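Local coordinates for protein beta-lactamase (Klebsiella pneumoniae, PDB 6KBY) that probably hydrolyses beta-lactam antibiotics to substituted beta-amino acids as a class C serine beta-lactamase, and here carries AMP bound covalently in its active site, at residues D21-L26 with M35-T40; K29-G34 with A53-Q58; G70-T75 with F328-A333; T293-A298 with N320-T325. All blocks are in the same frame, centred on the assembly; numbering follows the deposited sequence.

Interaction 1 of 4, residues D21-L26 with M35-T40; sequences DLIQPL and MSVAVT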
# COMPACT_ATOMS: atom_id res chain seq x y z
N ASP A 21 18.23 -16.64 5.01
CA ASP A 21 19.10 -16.97 3.88
C ASP A 21 18.87 -16.06 2.68
O ASP A 21 19.76 -15.93 1.85
CB ASP A 21 18.92 -18.43 3.46
CG ASP A 21 19.56 -19.40 4.45
OD1 ASP A 21 20.20 -18.95 5.42
OD2 ASP A 21 19.40 -20.62 4.24
N LEU A 22 17.68 -15.47 2.56
CA LEU A 22 17.41 -14.50 1.50
C LEU A 22 17.68 -13.07 1.94
O LEU A 22 18.19 -12.27 1.15
CB LEU A 22 15.96 -14.63 1.03
CG LEU A 22 15.65 -15.94 0.32
CD1 LEU A 22 14.16 -16.19 0.24
CD2 LEU A 22 16.26 -15.94 -1.07
N ILE A 23 17.34 -12.72 3.18
CA ILE A 23 17.42 -11.33 3.62
C ILE A 23 18.86 -10.91 3.88
O ILE A 23 19.25 -9.78 3.57
CB ILE A 23 16.51 -11.10 4.84
CG1 ILE A 23 15.04 -11.27 4.43
CG2 ILE A 23 16.77 -9.73 5.46
CD1 ILE A 23 14.55 -10.23 3.42
N GLN A 24 19.68 -11.77 4.49
CA GLN A 24 21.05 -11.36 4.78
C GLN A 24 21.83 -11.02 3.52
O GLN A 24 22.44 -9.93 3.48
CB GLN A 24 21.75 -12.36 5.70
CG GLN A 24 21.16 -12.37 7.09
CD GLN A 24 21.91 -13.30 8.01
OE1 GLN A 24 22.42 -14.34 7.58
NE2 GLN A 24 22.00 -12.93 9.29
N PRO A 25 21.85 -11.84 2.48
CA PRO A 25 22.55 -11.42 1.25
C PRO A 25 21.91 -10.21 0.59
O PRO A 25 22.62 -9.35 0.06
CB PRO A 25 22.51 -12.67 0.36
CG PRO A 25 22.29 -13.81 1.33
CD PRO A 25 21.39 -13.24 2.38
N LEU A 26 20.57 -10.12 0.62
CA LEU A 26 19.88 -8.96 0.08
C LEU A 26 20.37 -7.67 0.73
O LEU A 26 20.66 -6.68 0.05
CB LEU A 26 18.38 -9.13 0.29
CG LEU A 26 17.50 -7.98 -0.22
CD1 LEU A 26 17.34 -8.06 -1.73
CD2 LEU A 26 16.15 -8.02 0.48
N MET A 35 16.08 -4.09 8.24
CA MET A 35 14.84 -4.62 7.71
C MET A 35 14.04 -5.29 8.81
O MET A 35 14.58 -5.75 9.81
CB MET A 35 15.06 -5.66 6.60
CG MET A 35 15.63 -5.07 5.33
SD MET A 35 15.63 -6.17 3.90
CE MET A 35 13.88 -6.33 3.55
N SER A 36 12.73 -5.37 8.58
CA SER A 36 11.90 -6.30 9.32
C SER A 36 11.03 -7.04 8.31
O SER A 36 10.48 -6.43 7.38
CB SER A 36 11.03 -5.60 10.37
OG SER A 36 10.28 -6.55 11.10
N VAL A 37 10.94 -8.35 8.49
CA VAL A 37 10.11 -9.20 7.65
C VAL A 37 9.13 -9.92 8.55
O VAL A 37 9.53 -10.56 9.53
CB VAL A 37 10.97 -10.21 6.87
CG1 VAL A 37 10.09 -11.12 6.03
CG2 VAL A 37 11.98 -9.48 6.01
N ALA A 38 7.84 -9.81 8.23
CA ALA A 38 6.78 -10.46 8.98
C ALA A 38 6.08 -11.43 8.05
O ALA A 38 5.72 -11.07 6.92
CB ALA A 38 5.79 -9.42 9.50
N VAL A 39 5.87 -12.66 8.52
CA VAL A 39 5.23 -13.72 7.76
C VAL A 39 4.08 -14.29 8.58
O VAL A 39 4.22 -14.51 9.79
CB VAL A 39 6.23 -14.85 7.42
CG1 VAL A 39 5.55 -16.02 6.75
CG2 VAL A 39 7.36 -14.31 6.56
N THR A 40 2.94 -14.53 7.94
CA THR A 40 1.87 -15.30 8.54
C THR A 40 1.57 -16.53 7.69
O THR A 40 1.52 -16.44 6.45
CB THR A 40 0.59 -14.46 8.78
OG1 THR A 40 -0.36 -15.23 9.52
CG2 THR A 40 -0.05 -14.01 7.46

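Interaction 2 of 4, residues K29-G34 with A53-Q58; sequences KNNIPG and AAKQPQ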
# COMPACT_ATOMS: atom_id res chain seq x y z
N LYS A 29 24.28 -6.96 -0.22
CA LYS A 29 24.64 -6.48 -1.54
C LYS A 29 24.00 -5.13 -1.85
O LYS A 29 24.60 -4.34 -2.58
CB LYS A 29 24.33 -7.52 -2.61
CG LYS A 29 22.88 -7.73 -2.92
CD LYS A 29 22.77 -8.82 -3.97
CE LYS A 29 21.45 -8.81 -4.67
NZ LYS A 29 21.39 -9.87 -5.71
N ASN A 30 22.83 -4.84 -1.30
CA ASN A 30 22.17 -3.56 -1.52
C ASN A 30 22.54 -2.52 -0.48
O ASN A 30 22.08 -1.38 -0.58
CB ASN A 30 20.65 -3.74 -1.55
CG ASN A 30 20.18 -4.50 -2.77
OD1 ASN A 30 20.15 -3.96 -3.87
ND2 ASN A 30 19.79 -5.75 -2.58
N ASN A 31 23.34 -2.89 0.51
CA ASN A 31 23.70 -1.98 1.60
C ASN A 31 22.47 -1.40 2.30
O ASN A 31 22.39 -0.20 2.57
CB ASN A 31 24.67 -0.89 1.14
CG ASN A 31 25.41 -0.28 2.29
OD1 ASN A 31 25.76 -0.96 3.25
ND2 ASN A 31 25.67 1.02 2.21
N ILE A 32 21.50 -2.27 2.58
CA ILE A 32 20.30 -1.89 3.31
C ILE A 32 20.62 -1.94 4.79
O ILE A 32 20.98 -3.02 5.29
CB ILE A 32 19.15 -2.86 3.00
CG1 ILE A 32 18.80 -2.85 1.51
CG2 ILE A 32 17.94 -2.55 3.87
CD1 ILE A 32 18.00 -4.06 1.08
N PRO A 33 20.49 -0.85 5.54
CA PRO A 33 20.91 -0.90 6.95
C PRO A 33 20.04 -1.78 7.83
O PRO A 33 20.57 -2.50 8.68
CB PRO A 33 20.88 0.57 7.40
CG PRO A 33 21.03 1.34 6.13
CD PRO A 33 20.26 0.54 5.10
N GLY A 34 18.72 -1.74 7.64
CA GLY A 34 17.82 -2.44 8.53
C GLY A 34 16.58 -2.93 7.81
O GLY A 34 16.09 -2.28 6.88
N ALA A 53 18.07 0.40 12.53
CA ALA A 53 17.12 1.45 12.23
C ALA A 53 17.81 2.79 11.97
O ALA A 53 17.30 3.62 11.22
CB ALA A 53 16.14 1.60 13.39
N ALA A 54 18.97 3.00 12.60
CA ALA A 54 19.75 4.22 12.41
C ALA A 54 21.22 3.87 12.58
O ALA A 54 21.57 3.02 13.40
CB ALA A 54 19.36 5.29 13.43
N LYS A 55 22.07 4.54 11.80
CA LYS A 55 23.51 4.27 11.86
C LYS A 55 24.22 5.08 12.93
O LYS A 55 25.12 4.55 13.60
CB LYS A 55 24.15 4.57 10.51
CG LYS A 55 23.66 3.71 9.37
CD LYS A 55 24.41 4.03 8.10
CE LYS A 55 23.84 3.28 6.92
NZ LYS A 55 24.61 3.53 5.67
N GLN A 56 23.86 6.34 13.09
CA GLN A 56 24.62 7.24 13.95
C GLN A 56 23.71 8.27 14.62
O GLN A 56 23.21 9.17 13.96
CB GLN A 56 25.70 7.94 13.14
CG GLN A 56 26.71 8.71 13.97
CD GLN A 56 27.17 7.92 15.19
OE1 GLN A 56 27.57 6.76 15.08
NE2 GLN A 56 27.12 8.56 16.35
N PRO A 57 23.49 8.12 15.94
CA PRO A 57 23.92 7.01 16.80
C PRO A 57 23.23 5.70 16.42
O PRO A 57 22.08 5.70 15.97
CB PRO A 57 23.47 7.45 18.19
CG PRO A 57 23.36 8.93 18.11
CD PRO A 57 22.86 9.20 16.73
N GLN A 58 23.93 4.59 16.62
CA GLN A 58 23.44 3.29 16.17
C GLN A 58 22.21 2.87 16.97
O GLN A 58 22.19 2.96 18.20
CB GLN A 58 24.56 2.26 16.33
CG GLN A 58 24.23 0.91 15.76
CD GLN A 58 25.45 0.00 15.70
OE1 GLN A 58 26.42 0.30 15.01
NE2 GLN A 58 25.40 -1.10 16.44
O HOH W 1 22.90 2.54 3.64

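Interaction 3 of 4, residues G70-T75 with F328-A333; sequences GSLSKT and FGAYIA. With AMP (adenosine monophosphate), chain B.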
# COMPACT_ATOMS: atom_id res chain seq x y z
N GLY A 70 5.60 4.49 2.26
CA GLY A 70 5.29 5.10 0.98
C GLY A 70 3.94 4.66 0.45
O GLY A 70 2.94 4.77 1.17
N SER A 71 3.87 4.08 -0.75
CA SER A 71 2.59 3.78 -1.39
C SER A 71 1.80 2.64 -0.77
O SER A 71 0.65 2.43 -1.18
CB SER A 71 2.76 3.51 -2.87
OG SER A 71 3.21 4.68 -3.50
N LEU A 72 2.33 1.88 0.20
CA LEU A 72 1.40 1.05 0.95
C LEU A 72 0.30 1.92 1.51
O LEU A 72 -0.83 1.44 1.69
CB LEU A 72 2.10 0.28 2.07
CG LEU A 72 3.17 -0.72 1.64
CD1 LEU A 72 3.57 -1.61 2.81
CD2 LEU A 72 2.66 -1.53 0.48
N SER A 73 0.59 3.21 1.72
CA SER A 73 -0.40 4.15 2.23
C SER A 73 -1.62 4.24 1.33
O SER A 73 -2.71 4.52 1.81
CB SER A 73 0.24 5.53 2.37
OG SER A 73 1.41 5.49 3.17
N LYS A 74 -1.44 4.02 0.02
CA LYS A 74 -2.58 4.13 -0.89
C LYS A 74 -3.66 3.11 -0.54
O LYS A 74 -4.85 3.37 -0.77
CB LYS A 74 -2.13 3.93 -2.34
CG LYS A 74 -1.12 4.96 -2.82
CD LYS A 74 -0.95 4.90 -4.34
CE LYS A 74 -0.23 6.12 -4.87
NZ LYS A 74 1.10 6.31 -4.22
N THR A 75 -3.27 1.94 -0.02
CA THR A 75 -4.27 0.94 0.33
C THR A 75 -5.11 1.38 1.52
O THR A 75 -6.25 0.93 1.66
CB THR A 75 -3.64 -0.44 0.59
OG1 THR A 75 -2.87 -0.42 1.81
CG2 THR A 75 -2.78 -0.90 -0.57
N PHE A 328 13.25 4.56 1.90
CA PHE A 328 12.64 3.31 2.36
C PHE A 328 12.07 2.50 1.21
O PHE A 328 11.64 3.05 0.19
CB PHE A 328 11.49 3.56 3.34
CG PHE A 328 11.91 4.09 4.69
CD1 PHE A 328 12.22 5.43 4.87
CD2 PHE A 328 11.95 3.25 5.79
CE1 PHE A 328 12.57 5.92 6.11
CE2 PHE A 328 12.31 3.73 7.03
CZ PHE A 328 12.62 5.06 7.19
N GLY A 329 12.02 1.18 1.40
CA GLY A 329 11.43 0.28 0.43
C GLY A 329 10.64 -0.81 1.11
O GLY A 329 11.18 -1.53 1.96
N ALA A 330 9.37 -0.95 0.73
CA ALA A 330 8.42 -1.84 1.39
C ALA A 330 7.66 -2.67 0.37
O ALA A 330 7.53 -2.30 -0.80
CB ALA A 330 7.42 -1.02 2.22
N TYR A 331 7.13 -3.80 0.83
CA TYR A 331 6.31 -4.65 -0.02
C TYR A 331 5.40 -5.49 0.85
O TYR A 331 5.82 -5.97 1.91
CB TYR A 331 7.19 -5.56 -0.89
CG TYR A 331 6.44 -6.46 -1.86
CD1 TYR A 331 5.66 -5.92 -2.87
CD2 TYR A 331 6.56 -7.84 -1.79
CE1 TYR A 331 4.99 -6.73 -3.78
CE2 TYR A 331 5.89 -8.66 -2.68
CZ TYR A 331 5.11 -8.10 -3.68
OH TYR A 331 4.47 -8.94 -4.56
N ILE A 332 4.16 -5.68 0.40
CA ILE A 332 3.21 -6.62 1.00
C ILE A 332 2.69 -7.53 -0.09
O ILE A 332 2.33 -7.07 -1.18
CB ILE A 332 2.01 -5.88 1.62
CG1 ILE A 332 2.43 -5.19 2.90
CG2 ILE A 332 0.82 -6.85 1.84
CD1 ILE A 332 1.32 -4.45 3.61
N ALA A 333 2.59 -8.83 0.23
CA ALA A 333 1.87 -9.76 -0.63
C ALA A 333 1.13 -10.77 0.24
O ALA A 333 1.63 -11.17 1.30
CB ALA A 333 2.82 -10.51 -1.57
P AMP B . 4.66 4.69 -4.07
O1P AMP B . 5.61 4.28 -2.98
O2P AMP B . 4.64 3.87 -5.33
O5' AMP B . 4.86 6.22 -4.41
C5' AMP B . 4.92 7.19 -3.37
C4' AMP B . 6.31 7.75 -3.21
O4' AMP B . 6.65 8.57 -4.36
C3' AMP B . 6.51 8.67 -2.02
O3' AMP B . 6.75 7.97 -0.81
C2' AMP B . 7.67 9.56 -2.46
O2' AMP B . 8.90 8.87 -2.34
C1' AMP B . 7.35 9.72 -3.95
N9 AMP B . 6.49 10.89 -4.20
C8 AMP B . 5.21 10.86 -4.61
N7 AMP B . 4.70 12.11 -4.75
C5 AMP B . 5.68 12.97 -4.41
C6 AMP B . 5.82 14.44 -4.33
N6 AMP B . 4.78 15.26 -4.65
N1 AMP B . 7.01 14.95 -3.93
C2 AMP B . 8.05 14.15 -3.61
N3 AMP B . 7.99 12.80 -3.66
C4 AMP B . 6.86 12.17 -4.05

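Interaction 4 of 4, residues T293-A298 with N320-T325; sequences TGNDMA and NKTGST. With AMP (adenosine monophosphate), chain B.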
# COMPACT_ATOMS: atom_id res chain seq x y z
N THR A 293 6.58 -8.45 -14.10
CA THR A 293 5.99 -7.54 -15.07
C THR A 293 4.88 -6.72 -14.44
O THR A 293 4.81 -5.49 -14.63
CB THR A 293 5.44 -8.34 -16.26
OG1 THR A 293 6.52 -9.06 -16.88
CG2 THR A 293 4.78 -7.41 -17.28
N GLY A 294 4.01 -7.37 -13.67
CA GLY A 294 2.92 -6.69 -13.01
C GLY A 294 3.34 -5.70 -11.94
O GLY A 294 2.52 -4.89 -11.51
N ASN A 295 4.60 -5.76 -11.50
CA ASN A 295 5.16 -4.81 -10.55
C ASN A 295 6.12 -3.84 -11.22
O ASN A 295 6.96 -3.23 -10.55
CB ASN A 295 5.80 -5.54 -9.37
CG ASN A 295 4.77 -5.93 -8.34
OD1 ASN A 295 4.36 -5.10 -7.53
ND2 ASN A 295 4.30 -7.18 -8.39
N ASP A 296 6.02 -3.67 -12.53
CA ASP A 296 6.78 -2.70 -13.29
C ASP A 296 5.83 -1.82 -14.09
O ASP A 296 5.92 -1.70 -15.31
CB ASP A 296 7.79 -3.43 -14.18
CG ASP A 296 8.74 -2.48 -14.88
OD1 ASP A 296 8.91 -1.34 -14.42
OD2 ASP A 296 9.33 -2.90 -15.91
N MET A 297 4.87 -1.22 -13.39
CA MET A 297 3.81 -0.41 -14.00
C MET A 297 3.69 0.95 -13.34
O MET A 297 2.63 1.59 -13.44
CB MET A 297 2.47 -1.14 -13.96
CG MET A 297 2.48 -2.52 -14.60
SD MET A 297 0.87 -3.31 -14.54
CE MET A 297 0.01 -2.38 -15.81
N ALA A 298 4.74 1.41 -12.67
CA ALA A 298 4.64 2.55 -11.77
C ALA A 298 4.65 3.90 -12.48
O ALA A 298 4.10 4.87 -11.95
CB ALA A 298 5.79 2.54 -10.77
N ASN A 320 -1.15 -7.77 -3.80
CA ASN A 320 0.12 -7.17 -3.41
C ASN A 320 0.13 -5.66 -3.60
O ASN A 320 -0.72 -5.09 -4.30
CB ASN A 320 1.33 -7.86 -4.07
CG ASN A 320 1.53 -7.57 -5.58
OD1 ASN A 320 2.57 -7.95 -6.11
ND2 ASN A 320 0.57 -6.94 -6.26
N LYS A 321 1.11 -5.02 -2.96
CA LYS A 321 1.36 -3.60 -3.17
C LYS A 321 2.79 -3.28 -2.77
O LYS A 321 3.26 -3.71 -1.71
CB LYS A 321 0.40 -2.74 -2.35
CG LYS A 321 0.51 -1.24 -2.66
CD LYS A 321 -0.07 -0.87 -4.02
CE LYS A 321 0.26 0.56 -4.42
NZ LYS A 321 1.67 0.71 -4.85
N THR A 322 3.48 -2.52 -3.62
CA THR A 322 4.78 -1.96 -3.31
C THR A 322 4.63 -0.57 -2.70
O THR A 322 3.65 0.14 -2.92
CB THR A 322 5.62 -1.83 -4.58
OG1 THR A 322 4.86 -1.13 -5.57
CG2 THR A 322 6.03 -3.20 -5.12
N GLY A 323 5.66 -0.16 -1.95
CA GLY A 323 5.72 1.21 -1.48
C GLY A 323 7.14 1.65 -1.24
O GLY A 323 7.97 0.86 -0.77
N SER A 324 7.44 2.91 -1.56
CA SER A 324 8.79 3.42 -1.36
C SER A 324 8.73 4.89 -0.99
O SER A 324 7.76 5.58 -1.29
CB SER A 324 9.66 3.29 -2.62
OG SER A 324 9.54 2.01 -3.22
N THR A 325 9.79 5.36 -0.34
CA THR A 325 10.11 6.78 -0.25
C THR A 325 11.58 6.92 -0.64
O THR A 325 12.25 5.94 -0.96
CB THR A 325 9.88 7.34 1.16
OG1 THR A 325 10.79 6.70 2.06
CG2 THR A 325 8.44 7.10 1.63
P AMP B . 4.66 4.69 -4.07
O1P AMP B . 5.61 4.28 -2.98
O2P AMP B . 4.64 3.87 -5.33
O5' AMP B . 4.86 6.22 -4.41
C5' AMP B . 4.92 7.19 -3.37
C4' AMP B . 6.31 7.75 -3.21
O4' AMP B . 6.65 8.57 -4.36
C3' AMP B . 6.51 8.67 -2.02
O3' AMP B . 6.75 7.97 -0.81
C2' AMP B . 7.67 9.56 -2.46
O2' AMP B . 8.90 8.87 -2.34
C1' AMP B . 7.35 9.72 -3.95
N9 AMP B . 6.49 10.89 -4.20
C8 AMP B . 5.21 10.86 -4.61
N7 AMP B . 4.70 12.11 -4.75
C5 AMP B . 5.68 12.97 -4.41
C6 AMP B . 5.82 14.44 -4.33
N6 AMP B . 4.78 15.26 -4.65
N1 AMP B . 7.01 14.95 -3.93
C2 AMP B . 8.05 14.15 -3.61
N3 AMP B . 7.99 12.80 -3.66
C4 AMP B . 6.86 12.17 -4.05
O HOH W 2 1.02 -5.80 -8.94
O HOH W 3 2.34 -3.47 -6.33
O HOH W 4 4.74 -2.31 -8.03

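Interaction 1 of 4, residues D21-L26 with M35-T40
Ile23 and Leu26, neighbours on one face of helix 11-30, press on Met35 and Val37 of strand 34-41, where the N-terminal helix packs against the large antiparallel sheet of the class C beta-lactamase fold. The two short segments run almost antiparallel (160°), with 10.6 Å between their axes, and four apolar side chains bridge the gap. Val37 and Met35 stand two positions apart on the strand and so face the helix together. Ile23 and Val37 lie alongside each other, pointing opposite ways, which brings Ile23 CD1 to 3.7 Å from Val37 CG2. With CG1 opposite the carbonyl carbon (chi1 -66°), the longer branch of Ile23 runs toward the valine, while its CG2 lies 4.1 Å from Met35 SD. Leu26 instead meets Met35 at about a right angle, its CD2 3.9 Å from Met35 SD. The unbranched methionine suits this place because its thioether can bend: a turn at chi3 (68°) carries the terminal methyl in among the helix side chains. Branched Val37 gives the strand a short, broad surface to meet the isoleucine. Tyr350 touches both Leu26 and Met35, Tyr50 touches Ile23, and Leu22 reaches helix 352-364, so the contact belongs to a larger apolar layer on this side of the sheet. Met35 CE ends 4.0 Å from Ile23 CD1 and 4.2 Å from Leu26 CD2.

Interaction 2 of 4, residues K29-G34 with A53-Q58
Lys55 meets Pro33 where the Schellman motif that ends helix 11-30 lies next to the corner at Ala53, which comes later in the chain and leads into strand 54-55. These two residues bury most of the surface in this contact, which lies at the edge of the fold, away from the AMP pocket. The lysine is extended beyond CG, which brings its last methylene at a slant against the CB-CG edge of the proline: Lys55 CE is 3.5 Å from Pro33 CG and 4.0 Å from Pro33 CB. A lysine suits this place because that methylene can pack on an apolar ring while the ammonium group beyond it meets water. Tyr209 borders the same spot, touching Pro33, making a cation-pi contact with Lys55 and bonding through its OH to the Lys55 backbone N.

Ala53 comes next in buried area. It forms a classic beta bulge with Ala54, and its backbone N faces Gly34, whose lack of a side chain lets the two stretches come close. Ala53 itself turns its methyl away from the contact.

Asn31 has left helical geometry with a positive phi (55°), a conformation that asparagine tolerates better than most residues. Asn31 ND2 and Lys55 NZ, both donors, stay 4.4 Å apart. Separately, one water accepts from Lys55 NZ at 2.8 Å and donates to the backbone carbonyl Asn31 O at 3.0 Å.

Interaction 3 of 4, residues G70-T75 with F328-A333
Leu72, close to the start of helix 72-86, faces the extended backbone of strand 328-335, and its CA comes within 7.6 Å of the CA of Tyr331. Just before it the chain bends sharply at Gly70, where a positive phi (50°) favours glycine. Along the strand, Ala330 and Ile332 point their side chains at the helix, whereas the intervening Tyr331 points away, toward helix 352-364.

One leucine methyl carries the packing: Leu72 CD1 is 3.7 Å from Ile332 CD1 and 3.9 Å from Ala330 CB. CG sits opposite the carbonyl carbon (chi1 -63°), a turn that sends the branched end toward the strand. The short alanine lets the leucine approach the sheet closely, and the longer isoleucine reaches out to the same methyl; Leu237 of helix 234-244 touches both Leu72 and Ile332.

Ser71 and Lys74 flank this apolar anchor and fit the SxxK motif of the serine beta-lactamases and penicillin-binding proteins. A covalent bond of 1.6 Å joins Ser71 OG to AMP P. Ser71 N donates to AMP O1P at 2.8 Å in a rather bent bond (138°). Lys74 NZ donates to Ser71 OG at 2.8 Å and is also bonded to Asn158 OD1 and Ala227 O, contacts that fix the bent end of its chain beside the serine. Ser73 OG holds the turn by donating to Gly70 O at 2.6 Å, while Thr75 OG1, placed in the carbonyl plane of Leu72, donates to Leu72 O at 2.8 Å and also bonds Tyr240 OH.

Interaction 4 of 4, residues T293-A298 with N320-T325
Asn295, just past helix 288-294, bonds side chain to side chain with Asn320 on strand 317-325, the strand that carries the Lys321-Thr322-Gly323 sequence of a KTG-type motif. In this direct hydrogen bond Asn295 ND2 donates to Asn320 OD1 at 3.0 Å, nearly straight (164°). Asn320 CG sits between the backbone N and the carbonyl carbon (chi1 73°), turning the amide toward Asn295; the amide planes are 78° apart, yet OD1 lies close to that of Asn295. Asn320 OD1 is also bonded to Tyr331 OH and Asn295 ND2 to Leu291 O, so asparagines, able to give and accept, suit both places. Van der Waals packing sets the Thr322 methyl CG2 3.5 Å from Asn295 OD1.

Water makes further links. One molecule accepts from Asn320 ND2 at 2.9 Å and donates to Gly294 O; another accepts from Thr322 N beside Asn295 OD1; a third lies between Thr322 OG1 and Asn295 OD1.

Within the strand, Lys321 NZ donates to Thr322 O at 2.8 Å and is also bonded to Tyr156 OH. Backbone atoms of Ser324 hold the ligand. Ser324 N donates to AMP O1P at 2.7 Å; O1P also takes the N-H of Ser71, so it sits where the oxyanion hole of class C enzymes would hold the substrate carbonyl oxygen. AMP O3' donates to Ser324 O at 2.6 Å.

Interactions 3 and 4 form the active-site pair: their centres are about 8 Å apart and both touch AMP. Strands 328-335 and 317-325 are neighbours in the sheet, and Ala330 N lies 2.7 Å from Gly323 O in a probable hydrogen bond. Interactions 1 and 2 share helix 11-30, with centres about 15 Å apart; they meet in packing where Leu26 O is 3.9 Å from Ile32 CD1. Interaction 1 reaches the same sheet as the active-site pair, but strand 340-346 separates strand 34-41 from 328-335, and its centre lies about 16 Å from that of interaction 3. Interaction 2 is farther out, its centre about 23 Å from that of interaction 4.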